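Local coordinates for putative regulatory protein SCO4313 (Streptomyces coelicolor, PDB 2OI8) that probably binds DNA as a transcriptional regulator of the TetR family, at residues Arg18-Ile21 with Lys22-Trp26; Leu177-Trp180 with Ser181-Gly185. One frame throughout, in Å; residues are numbered along the deposited sequence.

Overall arrangement
Both contacts are local, each made between neighbouring turns of a single helix. Contact 1 lies on helix 14-32, in the amino-terminal part that carries the predicted DNA-binding helix-turn-helix motif. Contact 2 lies on helix 170-191, in the TetR-type carboxy-terminal domain. Their centres are 30 Å apart, on opposite sides of the centre of the chain, and their nearest atoms stay about 14 Å from each other. Helix 60-84 runs between the two regions: Lys22 of contact 1 and Trp180 and His184 of contact 2 all touch it. Contact 2 is buried and meets the second subunit, whereas contact 1 is partly buried and meets no other chain of the assembly.

Contact 1. Residues Arg18-Ile21 with Lys22-Trp26; sequences RAEI and KDHAW
Lys22 sets CG opposite its own carbonyl carbon, chi1 -76°, which lays the start of the chain against the preceding turn. CG lies 3.3 Å from Arg18 O. A bend at chi3 (-65°) then brings CE back to 3.9 Å from Arg18 O, and NZ goes on to a salt bridge with Asp70 of helix 60-84. With CG beside its backbone N (chi1 -61°), His24 lays CD2 3.1 Å from Glu20 O. The carboxylate of Glu20 lies near Asp23 and His24, oblique to the imidazole. OE2 is 3.9 Å from His24 NE2, while His24 ND1 is hydrogen-bonded to Glu27. Glu20 OE1 sits 3.8 Å from Asp23 OD2, and the two carboxylate planes are nearly perpendicular. These like charges would probably repel each other if both are ionised.

This is the first long helix of the TetR-type DNA-binding region. The side chains of Ile21 and Ala25 pack on Ile42 of helix 39-45, part of the predicted helix-turn-helix. Ala25 also touches Leu63 on helix 60-84. The backbone is regular alpha helix, with four successive i to i+4 bonds starting from Lys22 N to Arg18 O at 2.8 Å. The last joins Ala25 N to Ile21 O at 3.0 Å.

Contact 2. Residues Leu177-Trp180 with Ser181-Gly185; sequences LSFW and SRLHG
His184 reaches back one helical turn to Trp180 in helix 170-191, within the TetR-type carboxy-terminal domain. From CB the chain leads to CG, which is anti to the carbonyl carbon (chi1 -78°) and swings the imidazole to the indole. CD2 lies near Trp180 CD2, though its exact place is doubtful because it crowds Trp180 O in the model. NE2, at the tip, sits over one face of the indole, displaced toward the rim, 3.4 Å from Trp180 CH2. The pair is T-shaped: the imidazole edge meets the six-membered ring with the planes at 74°. The other ring nitrogen, ND1, is hydrogen-bonded to Tyr107 OH, which helps fix the ring's rotation.

A second pair lies one residue earlier. The Phe179 ring receives a CH-pi contact from Leu183. Ser178 and Arg182 meet the second subunit. Ser178 OG and Arg182 NE both bind Glu209 of that subunit, the first by a hydrogen bond and the second by a salt bridge. Ser178 CB lies over one face of the Arg182 guanidinium, toward its rim. Leu183 CD1 stands almost centrally above the Phe179 ring, 3.6 Å from its centroid and 13° off the normal.

Contact 1. Residues Arg18-Ile21 with Lys22-Trp26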
loop_
_atom_site.group_PDB
_atom_site.type_symbol
_atom_site.label_atom_id
_atom_site.label_comp_id
_atom_site.label_asym_id
_atom_site.label_seq_id
_atom_site.Cartn_x
_atom_site.Cartn_y
_atom_site.Cartn_z
ATOM N N ARG A 18 2.094 16.538 24.595
ATOM C CA ARG A 18 2.157 16.277 23.159
ATOM C C ARG A 18 2.081 14.773 22.860
ATOM O O ARG A 18 1.416 14.360 21.908
ATOM C CB ARG A 18 3.402 16.902 22.536
ATOM C CG ARG A 18 3.262 18.400 22.274
ATOM C CD ARG A 18 4.180 18.925 21.136
ATOM N NE ARG A 18 5.527 18.354 21.190
ATOM C CZ ARG A 18 6.479 18.705 22.068
ATOM N NH1 ARG A 18 6.245 19.650 22.991
ATOM N NH2 ARG A 18 7.680 18.110 22.030
ATOM N N ALA A 19 2.733 13.964 23.706
ATOM C CA ALA A 19 2.681 12.509 23.562
ATOM C C ALA A 19 1.270 11.979 23.798
ATOM O O ALA A 19 0.836 11.081 23.092
ATOM C CB ALA A 19 3.698 11.825 24.451
ATOM N N GLU A 20 0.546 12.551 24.759
ATOM C CA GLU A 20 -0.867 12.220 24.930
ATOM C C GLU A 20 -1.723 12.665 23.747
ATOM O O GLU A 20 -2.620 11.926 23.324
ATOM C CB GLU A 20 -1.413 12.839 26.203
ATOM C CG GLU A 20 -1.222 11.973 27.412
ATOM C CD GLU A 20 -2.281 10.874 27.515
ATOM O OE1 GLU A 20 -2.092 9.784 26.897
ATOM O OE2 GLU A 20 -3.295 11.097 28.232
ATOM N N ILE A 21 -1.454 13.874 23.233
ATOM C CA ILE A 21 -2.165 14.397 22.077
ATOM C C ILE A 21 -1.986 13.409 20.940
ATOM O O ILE A 21 -2.966 13.003 20.312
ATOM C CB ILE A 21 -1.602 15.721 21.533
ATOM C CG1 ILE A 21 -1.341 16.767 22.626
ATOM C CG2 ILE A 21 -2.507 16.265 20.398
ATOM C CD1 ILE A 21 -2.534 17.278 23.318
ATOM N N LYS A 22 -0.723 13.040 20.692
ATOM C CA LYS A 22 -0.363 12.149 19.593
ATOM C C LYS A 22 -1.024 10.800 19.751
ATOM O O LYS A 22 -1.596 10.292 18.777
ATOM C CB LYS A 22 1.151 12.029 19.441
ATOM C CG LYS A 22 1.727 13.275 18.780
ATOM C CD LYS A 22 3.153 13.125 18.322
ATOM C CE LYS A 22 4.090 12.913 19.509
ATOM N NZ LYS A 22 5.479 13.142 19.048
ATOM N N ASP A 23 -0.972 10.249 20.975
ATOM C CA ASP A 23 -1.751 9.070 21.343
ATOM C C ASP A 23 -3.214 9.159 20.925
ATOM O O ASP A 23 -3.687 8.290 20.201
ATOM C CB ASP A 23 -1.681 8.796 22.849
ATOM C CG ASP A 23 -0.566 7.839 23.217
ATOM O OD1 ASP A 23 0.262 7.516 22.341
ATOM O OD2 ASP A 23 -0.513 7.410 24.387
ATOM N N HIS A 24 -3.941 10.192 21.344
ATOM C CA HIS A 24 -5.350 10.273 20.934
ATOM C C HIS A 24 -5.518 10.396 19.437
ATOM O O HIS A 24 -6.519 9.928 18.891
ATOM C CB HIS A 24 -6.103 11.388 21.656
ATOM C CG HIS A 24 -6.129 11.196 23.135
ATOM N ND1 HIS A 24 -6.726 10.103 23.724
ATOM C CD2 HIS A 24 -5.576 11.915 24.140
ATOM C CE1 HIS A 24 -6.559 10.169 25.033
ATOM N NE2 HIS A 24 -5.867 11.259 25.310
ATOM N N ALA A 25 -4.532 11.003 18.782
ATOM C CA ALA A 25 -4.546 11.167 17.329
ATOM C C ALA A 25 -4.526 9.803 16.629
ATOM O O ALA A 25 -5.243 9.599 15.661
ATOM C CB ALA A 25 -3.388 12.038 16.867
ATOM N N TRP A 26 -3.739 8.857 17.134
ATOM C CA TRP A 26 -3.793 7.515 16.586
ATOM C C TRP A 26 -5.201 6.922 16.733
ATOM O O TRP A 26 -5.725 6.369 15.759
ATOM C CB TRP A 26 -2.703 6.613 17.173
ATOM C CG TRP A 26 -1.323 7.035 16.726
ATOM C CD1 TRP A 26 -0.378 7.715 17.467
ATOM C CD2 TRP A 26 -0.735 6.835 15.422
ATOM N NE1 TRP A 26 0.759 7.935 16.704
ATOM C CE2 TRP A 26 0.566 7.408 15.454
ATOM C CE3 TRP A 26 -1.175 6.217 14.239
ATOM C CZ2 TRP A 26 1.415 7.387 14.352
ATOM C CZ3 TRP A 26 -0.329 6.203 13.149
ATOM C CH2 TRP A 26 0.951 6.779 13.214
#

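Contact 2. Residues Leu177-Trp180 with Ser181-Gly185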
loop_
_atom_site.group_PDB
_atom_site.type_symbol
_atom_site.label_atom_id
_atom_site.label_comp_id
_atom_site.label_asym_id
_atom_site.label_seq_id
_atom_site.Cartn_x
_atom_site.Cartn_y
_atom_site.Cartn_z
ATOM N N LEU A 177 16.768 -0.986 -3.516
ATOM C CA LEU A 177 15.444 -0.587 -3.993
ATOM C C LEU A 177 14.531 -1.805 -4.196
ATOM O O LEU A 177 13.378 -1.754 -3.833
ATOM C CB LEU A 177 15.583 0.234 -5.286
ATOM C CG LEU A 177 16.314 1.577 -5.152
ATOM C CD1 LEU A 177 16.517 2.197 -6.495
ATOM C CD2 LEU A 177 15.540 2.524 -4.261
ATOM N N SER A 178 15.075 -2.896 -4.738
ATOM C CA SER A 178 14.363 -4.178 -4.908
ATOM C C SER A 178 13.938 -4.854 -3.606
ATOM O O SER A 178 12.859 -5.451 -3.524
ATOM C CB SER A 178 15.211 -5.165 -5.704
ATOM O OG SER A 178 15.045 -4.960 -7.089
ATOM N N PHE A 179 14.806 -4.792 -2.611
ATOM C CA PHE A 179 14.488 -5.274 -1.277
ATOM C C PHE A 179 13.299 -4.460 -0.737
ATOM O O PHE A 179 12.297 -5.004 -0.280
ATOM C CB PHE A 179 15.766 -5.128 -0.431
ATOM C CG PHE A 179 15.597 -5.380 1.043
ATOM C CD1 PHE A 179 15.103 -4.389 1.882
ATOM C CD2 PHE A 179 16.019 -6.584 1.604
ATOM C CE1 PHE A 179 14.976 -4.608 3.235
ATOM C CE2 PHE A 179 15.904 -6.809 2.968
ATOM C CZ PHE A 179 15.386 -5.819 3.784
ATOM N N TRP A 180 13.425 -3.142 -0.809
ATOM C CA TRP A 180 12.398 -2.231 -0.343
ATOM C C TRP A 180 11.040 -2.550 -0.992
ATOM O O TRP A 180 10.037 -2.746 -0.306
ATOM C CB TRP A 180 12.829 -0.809 -0.687
ATOM C CG TRP A 180 12.170 0.272 0.078
ATOM C CD1 TRP A 180 11.510 1.347 -0.436
ATOM C CD2 TRP A 180 12.121 0.409 1.492
ATOM N NE1 TRP A 180 11.045 2.142 0.570
ATOM C CE2 TRP A 180 11.401 1.591 1.770
ATOM C CE3 TRP A 180 12.612 -0.352 2.561
ATOM C CZ2 TRP A 180 11.167 2.047 3.080
ATOM C CZ3 TRP A 180 12.367 0.100 3.879
ATOM C CH2 TRP A 180 11.650 1.287 4.116
ATOM N N SER A 181 11.013 -2.632 -2.316
ATOM C CA SER A 181 9.740 -2.705 -3.002
ATOM C C SER A 181 9.180 -4.099 -2.914
ATOM O O SER A 181 8.007 -4.254 -2.654
ATOM C CB SER A 181 9.887 -2.272 -4.446
ATOM O OG SER A 181 10.717 -3.203 -5.096
ATOM N N ARG A 182 10.008 -5.113 -3.113
ATOM C CA ARG A 182 9.553 -6.501 -3.002
ATOM C C ARG A 182 8.903 -6.867 -1.643
ATOM O O ARG A 182 7.834 -7.500 -1.609
ATOM C CB ARG A 182 10.682 -7.482 -3.347
ATOM C CG ARG A 182 10.991 -7.495 -4.817
ATOM C CD ARG A 182 12.007 -8.543 -5.222
ATOM N NE ARG A 182 12.528 -8.258 -6.565
ATOM C CZ ARG A 182 13.513 -8.936 -7.164
ATOM N NH1 ARG A 182 14.101 -9.955 -6.558
ATOM N NH2 ARG A 182 13.914 -8.588 -8.377
ATOM N N LEU A 183 9.537 -6.465 -0.542
ATOM C CA LEU A 183 9.036 -6.773 0.813
ATOM C C LEU A 183 7.828 -5.936 1.272
ATOM O O LEU A 183 6.987 -6.397 2.075
ATOM C CB LEU A 183 10.189 -6.661 1.823
ATOM C CG LEU A 183 11.342 -7.625 1.512
ATOM C CD1 LEU A 183 12.417 -7.469 2.540
ATOM C CD2 LEU A 183 10.890 -9.081 1.426
ATOM N N HIS A 184 7.764 -4.696 0.781
ATOM C CA HIS A 184 6.587 -3.852 0.979
ATOM C C HIS A 184 5.395 -4.367 0.192
ATOM O O HIS A 184 4.261 -4.268 0.662
ATOM C CB HIS A 184 6.889 -2.402 0.654
ATOM C CG HIS A 184 7.650 -1.712 1.739
ATOM N ND1 HIS A 184 7.065 -1.344 2.933
ATOM C CD2 HIS A 184 8.953 -1.349 1.828
ATOM C CE1 HIS A 184 7.976 -0.784 3.713
ATOM N NE2 HIS A 184 9.127 -0.763 3.061
ATOM N N GLY A 185 5.676 -4.950 -0.981
ATOM C CA GLY A 185 4.665 -5.568 -1.834
ATOM C C GLY A 185 3.942 -6.611 -1.029
ATOM O O GLY A 185 2.723 -6.602 -0.967
#